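Local coordinates for protein annexin A8 (Homo sapiens, PDB 1W3W) that binds phospholipids in a calcium-dependent way and acts as an anticoagulant, indirectly inhibiting the thromboplastin-specific complex of blood coagulation, at residues 100-105 / 118-123; 130-135 / 141-146. One frame throughout, in Å; residues are numbered along the deposited sequence.

Contact 1 of 2, residues 100-105 / 118-123; sequences KELHDA and EILASR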
ATOM      1  N   LYS A 100      -6.476   5.507   7.494  1.00 15.86           N
ATOM      2  CA  LYS A 100      -7.709   4.763   7.710  1.00 16.66           C
ATOM      3  C   LYS A 100      -7.464   3.258   7.621  1.00 16.28           C
ATOM      4  O   LYS A 100      -7.934   2.507   8.471  1.00 15.67           O
ATOM      5  CB  LYS A 100      -8.789   5.179   6.715  1.00 17.46           C
ATOM      6  CG  LYS A 100     -10.134   4.415   6.864  1.00 20.20           C
ATOM      7  CD  LYS A 100     -10.570   3.798   5.541  1.00 25.08           C
ATOM      8  CE  LYS A 100     -12.051   3.374   5.558  1.00 27.04           C
ATOM      9  NZ  LYS A 100     -12.348   2.413   6.655  1.00 28.06           N
ATOM     10  N   GLU A 101      -6.725   2.820   6.602  1.00 15.90           N
ATOM     11  CA  GLU A 101      -6.389   1.409   6.459  1.00 15.81           C
ATOM     12  C   GLU A 101      -5.612   0.873   7.669  1.00 15.79           C
ATOM     13  O   GLU A 101      -5.867  -0.238   8.126  1.00 16.22           O
ATOM     14  CB  GLU A 101      -5.601   1.173   5.169  1.00 15.94           C
ATOM     15  CG  GLU A 101      -6.440   1.347   3.919  1.00 16.84           C
ATOM     16  CD  GLU A 101      -7.477   0.255   3.754  1.00 19.22           C
ATOM     17  OE1 GLU A 101      -8.664   0.590   3.625  1.00 23.24           O
ATOM     18  OE2 GLU A 101      -7.110  -0.934   3.744  1.00 21.95           O
ATOM     19  N   LEU A 102      -4.667   1.653   8.174  1.00 15.50           N
ATOM     20  CA  LEU A 102      -3.864   1.232   9.323  1.00 16.42           C
ATOM     21  C   LEU A 102      -4.735   1.130  10.594  1.00 17.31           C
ATOM     22  O   LEU A 102      -4.617   0.179  11.370  1.00 16.78           O
ATOM     23  CB  LEU A 102      -2.703   2.204   9.558  1.00 15.80           C
ATOM     24  CG  LEU A 102      -1.575   2.170   8.519  1.00 15.66           C
ATOM     25  CD1 LEU A 102      -0.687   3.400   8.637  1.00 15.60           C
ATOM     26  CD2 LEU A 102      -0.740   0.900   8.646  1.00 16.12           C
ATOM     27  N   HIS A 103      -5.610   2.111  10.782  1.00 18.69           N
ATOM     28  CA  HIS A 103      -6.562   2.106  11.906  1.00 20.16           C
ATOM     29  C   HIS A 103      -7.460   0.882  11.844  1.00 20.45           C
ATOM     30  O   HIS A 103      -7.624   0.188  12.847  1.00 20.43           O
ATOM     31  CB  HIS A 103      -7.421   3.367  11.883  1.00 20.66           C
ATOM     32  CG  HIS A 103      -8.326   3.524  13.073  1.00 22.42           C
ATOM     33  ND1 HIS A 103      -7.898   4.053  14.274  1.00 26.77           N
ATOM     34  CD2 HIS A 103      -9.646   3.258  13.230  1.00 24.59           C
ATOM     35  CE1 HIS A 103      -8.915   4.105  15.119  1.00 26.37           C
ATOM     36  NE2 HIS A 103      -9.986   3.627  14.511  1.00 25.49           N
ATOM     37  N   ASP A 104      -8.035   0.623  10.667  1.00 20.47           N
ATOM     38  CA  ASP A 104      -8.883  -0.537  10.462  1.00 20.89           C
ATOM     39  C   ASP A 104      -8.134  -1.836  10.736  1.00 21.08           C
ATOM     40  O   ASP A 104      -8.723  -2.792  11.228  1.00 21.12           O
ATOM     41  CB  ASP A 104      -9.435  -0.601   9.038  1.00 21.26           C
ATOM     42  CG  ASP A 104     -10.506   0.429   8.761  1.00 23.13           C
ATOM     43  OD1 ASP A 104     -10.931   1.165   9.686  1.00 24.88           O
ATOM     44  OD2 ASP A 104     -10.948   0.591   7.608  1.00 25.88           O
ATOM     45  N   ALA A 105      -6.843  -1.878  10.412  1.00 20.76           N
ATOM     46  CA  ALA A 105      -6.047  -3.080  10.625  1.00 20.81           C
ATOM     47  C   ALA A 105      -5.909  -3.432  12.102  1.00 21.55           C
ATOM     48  O   ALA A 105      -5.710  -4.597  12.431  1.00 20.74           O
ATOM     49  CB  ALA A 105      -4.667  -2.938  10.007  1.00 20.77           C
ATOM     50  N   GLU A 118       2.883  -3.799   4.686  1.00 13.64           N
ATOM     51  CA  GLU A 118       2.824  -3.291   3.318  1.00 13.26           C
ATOM     52  C   GLU A 118       2.972  -1.788   3.295  1.00 12.89           C
ATOM     53  O   GLU A 118       3.781  -1.253   2.549  1.00 12.45           O
ATOM     54  CB  GLU A 118       1.500  -3.717   2.666  1.00 13.05           C
ATOM     55  CG  GLU A 118       1.165  -3.046   1.342  1.00 12.85           C
ATOM     56  CD  GLU A 118      -0.317  -3.159   1.027  1.00 13.08           C
ATOM     57  OE1 GLU A 118      -0.785  -4.277   0.762  1.00 11.92           O
ATOM     58  OE2 GLU A 118      -1.010  -2.132   1.050  1.00 11.09           O
ATOM     59  N   ILE A 119       2.181  -1.100   4.098  1.00 13.14           N
ATOM     60  CA  ILE A 119       2.195   0.349   4.069  1.00 14.15           C
ATOM     61  C   ILE A 119       3.508   0.902   4.622  1.00 14.43           C
ATOM     62  O   ILE A 119       4.137   1.767   3.989  1.00 13.55           O
ATOM     63  CB  ILE A 119       0.989   0.934   4.801  1.00 14.63           C
ATOM     64  CG1 ILE A 119      -0.287   0.533   4.061  1.00 15.99           C
ATOM     65  CG2 ILE A 119       1.100   2.447   4.849  1.00 15.49           C
ATOM     66  CD1 ILE A 119      -1.552   0.967   4.743  1.00 16.72           C
ATOM     67  N   LEU A 120       3.946   0.395   5.771  1.00 14.61           N
ATOM     68  CA  LEU A 120       5.153   0.939   6.398  1.00 15.14           C
ATOM     69  C   LEU A 120       6.427   0.677   5.573  1.00 15.38           C
ATOM     70  O   LEU A 120       7.340   1.504   5.553  1.00 15.88           O
ATOM     71  CB  LEU A 120       5.315   0.436   7.840  1.00 15.73           C
ATOM     72  CG  LEU A 120       4.637   1.311   8.909  1.00 17.24           C
ATOM     73  CD1 LEU A 120       3.185   1.583   8.596  1.00 18.09           C
ATOM     74  CD2 LEU A 120       4.768   0.707  10.303  1.00 19.08           C
ATOM     75  N   ALA A 121       6.486  -0.456   4.888  1.00 15.45           N
ATOM     76  CA  ALA A 121       7.665  -0.800   4.097  1.00 15.86           C
ATOM     77  C   ALA A 121       7.701  -0.143   2.720  1.00 16.33           C
ATOM     78  O   ALA A 121       8.786   0.104   2.174  1.00 17.57           O
ATOM     79  CB  ALA A 121       7.782  -2.294   3.971  1.00 16.13           C
ATOM     80  N   SER A 122       6.546   0.153   2.143  1.00 15.79           N
ATOM     81  CA  SER A 122       6.508   0.593   0.746  1.00 16.06           C
ATOM     82  C   SER A 122       6.400   2.109   0.606  1.00 16.40           C
ATOM     83  O   SER A 122       6.568   2.641  -0.479  1.00 17.08           O
ATOM     84  CB  SER A 122       5.366  -0.094  -0.001  1.00 15.49           C
ATOM     85  OG  SER A 122       4.113   0.313   0.519  1.00 14.76           O
ATOM     86  N   ARG A 123       6.114   2.811   1.700  1.00 16.44           N
ATOM     87  CA  ARG A 123       6.053   4.252   1.656  1.00 16.62           C
ATOM     88  C   ARG A 123       7.421   4.849   2.000  1.00 17.48           C
ATOM     89  O   ARG A 123       8.217   4.238   2.707  1.00 17.71           O
ATOM     90  CB  ARG A 123       4.989   4.786   2.609  1.00 16.60           C
ATOM     91  CG  ARG A 123       3.610   4.895   2.026  1.00 16.53           C
ATOM     92  CD  ARG A 123       3.190   3.751   1.168  1.00 17.48           C
ATOM     93  NE  ARG A 123       1.799   3.872   0.742  1.00 17.40           N
ATOM     94  CZ  ARG A 123       1.090   2.874   0.243  1.00 16.07           C
ATOM     95  NH1 ARG A 123       1.629   1.677   0.098  1.00 15.02           N
ATOM     96  NH2 ARG A 123      -0.175   3.074  -0.098  1.00 16.90           N
TER
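The carbonyl O of E118, one residue ahead of the I119 that reaches across to L102, is gripped twice by S122. The backbone N of S122 meets E118 O at 3.1 Å in the usual helical bond, and S122 OG meets E118 O at 2.6 Å from the opposite face of the carbonyl plane. Serine suits this last turn of helix 113-122, because its short side chain can fold back on the carbonyl four residues earlier. The same hydroxyl then accepts R123 NH1, which lies 2.9 Å from S122 OG and holds it in the plane of the guanidinium group. R123, just past the helix, also forms a salt bridge with E98 of helix 96-107.

Between the segments the contact is wholly apolar. With CG1 anti to the carbonyl carbon (chi1 -64°) and the chain extended beyond it, I119 sends CD1 straight out to lie 4.0 Å from L102 CG. The same methyl approaches E101 CB at 4.1 Å, using the aliphatic root of a residue whose carboxylate is engaged by R278. L102 meets both residues with one methyl: CD2 lies 4.0 Å from L120 CD1 and as near to I119 CD1, which also reaches the branch point CG. With the local axes 11.4 Å apart at 138°, the backbones are well separated, and leucine and isoleucine suit the place because their methyls extend far enough to meet.

The buried carboxylate of E118 pairs with R261 and R278, and R278 also binds E101, so the arginines probably offset the like charges of the two glutamates. These arginines belong to the fourth annexin repeat, whereas both segments lie in the second; ion pairs between these two repeats are consistent with the central hydrophilic channel known in annexins.

Contact 2 of 2, residues 130-135 / 141-146; sequences EIMKAY and SSLEED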
ATOM      1  N   GLU A 130       3.409  12.177   6.564  1.00 18.60           N
ATOM      2  CA  GLU A 130       2.053  12.643   6.256  1.00 18.53           C
ATOM      3  C   GLU A 130       1.000  11.680   6.765  1.00 17.26           C
ATOM      4  O   GLU A 130      -0.029  12.095   7.257  1.00 17.35           O
ATOM      5  CB  GLU A 130       1.874  12.837   4.742  1.00 19.01           C
ATOM      6  CG  GLU A 130       2.723  13.945   4.147  1.00 22.86           C
ATOM      7  CD  GLU A 130       2.445  15.295   4.790  1.00 27.89           C
ATOM      8  OE1 GLU A 130       3.417  16.015   5.101  1.00 31.80           O
ATOM      9  OE2 GLU A 130       1.256  15.628   4.995  1.00 30.12           O
ATOM     10  N   ILE A 131       1.261  10.386   6.639  1.00 16.57           N
ATOM     11  CA  ILE A 131       0.327   9.378   7.129  1.00 16.42           C
ATOM     12  C   ILE A 131       0.218   9.453   8.665  1.00 17.22           C
ATOM     13  O   ILE A 131      -0.872   9.374   9.222  1.00 16.10           O
ATOM     14  CB  ILE A 131       0.758   7.980   6.641  1.00 16.06           C
ATOM     15  CG1 ILE A 131       0.485   7.859   5.138  1.00 16.10           C
ATOM     16  CG2 ILE A 131       0.016   6.900   7.403  1.00 16.00           C
ATOM     17  CD1 ILE A 131       1.207   6.723   4.446  1.00 16.93           C
ATOM     18  N   MET A 132       1.352   9.631   9.332  1.00 18.45           N
ATOM     19  CA  MET A 132       1.381   9.767  10.790  1.00 20.47           C
ATOM     20  C   MET A 132       0.592  10.967  11.286  1.00 20.90           C
ATOM     21  O   MET A 132      -0.113  10.881  12.283  1.00 21.55           O
ATOM     22  CB  MET A 132       2.824   9.879  11.271  1.00 20.58           C
ATOM     23  CG  MET A 132       3.497   8.541  11.365  1.00 24.71           C
ATOM     24  SD  MET A 132       5.211   8.694  11.867  1.00 30.52           S
ATOM     25  CE  MET A 132       5.250   7.746  13.225  1.00 32.24           C
ATOM     26  N   LYS A 133       0.708  12.083  10.580  1.00 22.36           N
ATOM     27  CA  LYS A 133      -0.026  13.292  10.929  1.00 23.12           C
ATOM     28  C   LYS A 133      -1.516  13.086  10.731  1.00 22.85           C
ATOM     29  O   LYS A 133      -2.319  13.467  11.582  1.00 22.53           O
ATOM     30  CB  LYS A 133       0.465  14.474  10.085  1.00 24.07           C
ATOM     31  CG  LYS A 133      -0.378  15.739  10.233  1.00 27.64           C
ATOM     32  CD  LYS A 133       0.464  17.019  10.084  1.00 32.91           C
ATOM     33  CE  LYS A 133       0.874  17.281   8.634  1.00 35.31           C
ATOM     34  NZ  LYS A 133       0.834  18.748   8.303  1.00 38.06           N
ATOM     35  N   ALA A 134      -1.892  12.471   9.611  1.00 22.79           N
ATOM     36  CA  ALA A 134      -3.292  12.198   9.313  1.00 22.64           C
ATOM     37  C   ALA A 134      -3.905  11.262  10.353  1.00 23.04           C
ATOM     38  O   ALA A 134      -5.044  11.465  10.771  1.00 23.07           O
ATOM     39  CB  ALA A 134      -3.438  11.591   7.908  1.00 22.62           C
ATOM     40  N   TYR A 135      -3.152  10.240  10.754  1.00 23.37           N
ATOM     41  CA  TYR A 135      -3.620   9.253  11.726  1.00 24.26           C
ATOM     42  C   TYR A 135      -3.927   9.895  13.091  1.00 25.86           C
ATOM     43  O   TYR A 135      -4.931   9.569  13.713  1.00 25.43           O
ATOM     44  CB  TYR A 135      -2.585   8.146  11.887  1.00 23.62           C
ATOM     45  CG  TYR A 135      -3.017   6.973  12.737  1.00 22.74           C
ATOM     46  CD1 TYR A 135      -2.949   7.033  14.132  1.00 22.52           C
ATOM     47  CD2 TYR A 135      -3.461   5.793  12.154  1.00 22.61           C
ATOM     48  CE1 TYR A 135      -3.340   5.957  14.919  1.00 21.57           C
ATOM     49  CE2 TYR A 135      -3.841   4.711  12.923  1.00 22.20           C
ATOM     50  CZ  TYR A 135      -3.778   4.800  14.311  1.00 22.44           C
ATOM     51  OH  TYR A 135      -4.148   3.729  15.069  1.00 22.61           O
ATOM     52  N   SER A 141      -4.815   9.351  18.420  1.00 33.58           N
ATOM     53  CA  SER A 141      -3.671   8.675  19.037  1.00 32.98           C
ATOM     54  C   SER A 141      -2.511   8.622  18.053  1.00 31.88           C
ATOM     55  O   SER A 141      -2.689   8.774  16.843  1.00 31.72           O
ATOM     56  CB  SER A 141      -4.025   7.257  19.483  1.00 33.26           C
ATOM     57  OG  SER A 141      -4.685   6.542  18.453  1.00 34.87           O
ATOM     58  N   SER A 142      -1.320   8.410  18.586  1.00 30.05           N
ATOM     59  CA  SER A 142      -0.130   8.346  17.763  1.00 28.91           C
ATOM     60  C   SER A 142      -0.066   6.966  17.098  1.00 27.24           C
ATOM     61  O   SER A 142      -0.348   5.954  17.737  1.00 26.52           O
ATOM     62  CB  SER A 142       1.109   8.622  18.614  1.00 28.98           C
ATOM     63  OG  SER A 142       2.141   7.709  18.332  1.00 30.07           O
ATOM     64  N   LEU A 143       0.310   6.935  15.820  1.00 25.72           N
ATOM     65  CA  LEU A 143       0.405   5.677  15.079  1.00 25.07           C
ATOM     66  C   LEU A 143       1.461   4.781  15.715  1.00 24.78           C
ATOM     67  O   LEU A 143       1.249   3.596  15.918  1.00 23.86           O
ATOM     68  CB  LEU A 143       0.732   5.935  13.598  1.00 24.86           C
ATOM     69  CG  LEU A 143       0.961   4.702  12.716  1.00 24.15           C
ATOM     70  CD1 LEU A 143      -0.221   3.759  12.796  1.00 23.80           C
ATOM     71  CD2 LEU A 143       1.252   5.092  11.269  1.00 24.13           C
ATOM     72  N   GLU A 144       2.597   5.372  16.059  1.00 25.21           N
ATOM     73  CA  GLU A 144       3.691   4.635  16.672  1.00 26.01           C
ATOM     74  C   GLU A 144       3.278   3.997  18.019  1.00 25.63           C
ATOM     75  O   GLU A 144       3.639   2.862  18.313  1.00 24.44           O
ATOM     76  CB  GLU A 144       4.895   5.574  16.819  1.00 26.73           C
ATOM     77  CG  GLU A 144       5.743   5.372  18.057  1.00 30.58           C
ATOM     78  CD  GLU A 144       7.127   5.952  17.888  1.00 34.07           C
ATOM     79  OE1 GLU A 144       8.069   5.365  18.451  1.00 38.68           O
ATOM     80  OE2 GLU A 144       7.275   6.973  17.179  1.00 36.38           O
ATOM     81  N   GLU A 145       2.498   4.723  18.816  1.00 26.20           N
ATOM     82  CA  GLU A 145       2.019   4.210  20.107  1.00 26.91           C
ATOM     83  C   GLU A 145       1.016   3.076  19.957  1.00 25.94           C
ATOM     84  O   GLU A 145       1.034   2.136  20.738  1.00 25.68           O
ATOM     85  CB  GLU A 145       1.382   5.331  20.933  1.00 27.93           C
ATOM     86  CG  GLU A 145       2.400   6.119  21.741  1.00 31.86           C
ATOM     87  CD  GLU A 145       1.764   7.177  22.622  1.00 36.27           C
ATOM     88  OE1 GLU A 145       0.632   6.957  23.116  1.00 40.35           O
ATOM     89  OE2 GLU A 145       2.405   8.231  22.817  1.00 39.66           O
ATOM     90  N   ASP A 146       0.142   3.167  18.956  1.00 25.70           N
ATOM     91  CA  ASP A 146      -0.830   2.108  18.680  1.00 25.68           C
ATOM     92  C   ASP A 146      -0.135   0.843  18.206  1.00 26.23           C
ATOM     93  O   ASP A 146      -0.491  -0.250  18.640  1.00 25.90           O
ATOM     94  CB  ASP A 146      -1.873   2.555  17.657  1.00 25.60           C
ATOM     95  CG  ASP A 146      -2.940   3.454  18.259  1.00 26.17           C
ATOM     96  OD1 ASP A 146      -2.950   3.637  19.495  1.00 26.30           O
ATOM     97  OD2 ASP A 146      -3.812   4.026  17.583  1.00 25.03           O
TER
HETATM   98  O   HOH W   1       0.932   9.419  14.357  1.00 27.10           O
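Y135 holds CG anti to its own nitrogen (chi1 -173°), and L143 does likewise (chi1 176°), which sends the two side chains into each other at about a right angle. L143 CD1 rests over one face of the ring, 3.9 Å from the centroid of Y135 and offset toward the rim, a CH-pi contact. S141 O lies at the ring's edge, in its plane, 3.2 Å from Y135 CD1, buried and without a hydrogen-bond partner. Y135 OH donates to D146 OD2 at 2.6 Å, taking the anti lone pair, while S141 OG reaches the syn side of D146 OD2 at 2.8 Å. A phenylalanine at Y135 would probably leave D146 OD2 with S141 OG as its one remaining donor of the two. In the five-helix annexin repeat the segments belong to the third and fourth helices, 125-139 and 143-150, and S142 is the N-cap of the latter, its OG accepting E145 N. Serine fits there, being small and able to accept an early N-H. A water accepts from L143 N at 2.9 Å and donates to M132 O at 2.7 Å. M132 crosses L143 at about a right angle, its CG 4.1 Å from L143 CD2.

How the contacts relate
Both contacts lie within the second annexin repeat. Contact 1 is buried near the middle of the molecule, its centre about 6 Å from the centre of the chain, and contact 2 is only partly buried, about 16 Å from it. Contact 1 joins helices 96-107 and 113-122 through a few aliphatic ends; contact 2, with more than twice the buried surface, joins helices 125-139 and 143-150 and adds to its aliphatic contacts a tyrosine ring, hydroxyls, a carboxylate and a water. L102 ties them into one apolar core: its CD1 lies 3.7 Å from L143 CD2, and I131 packs beside it. R123 makes a second junction through its aliphatic part, which rests on I131.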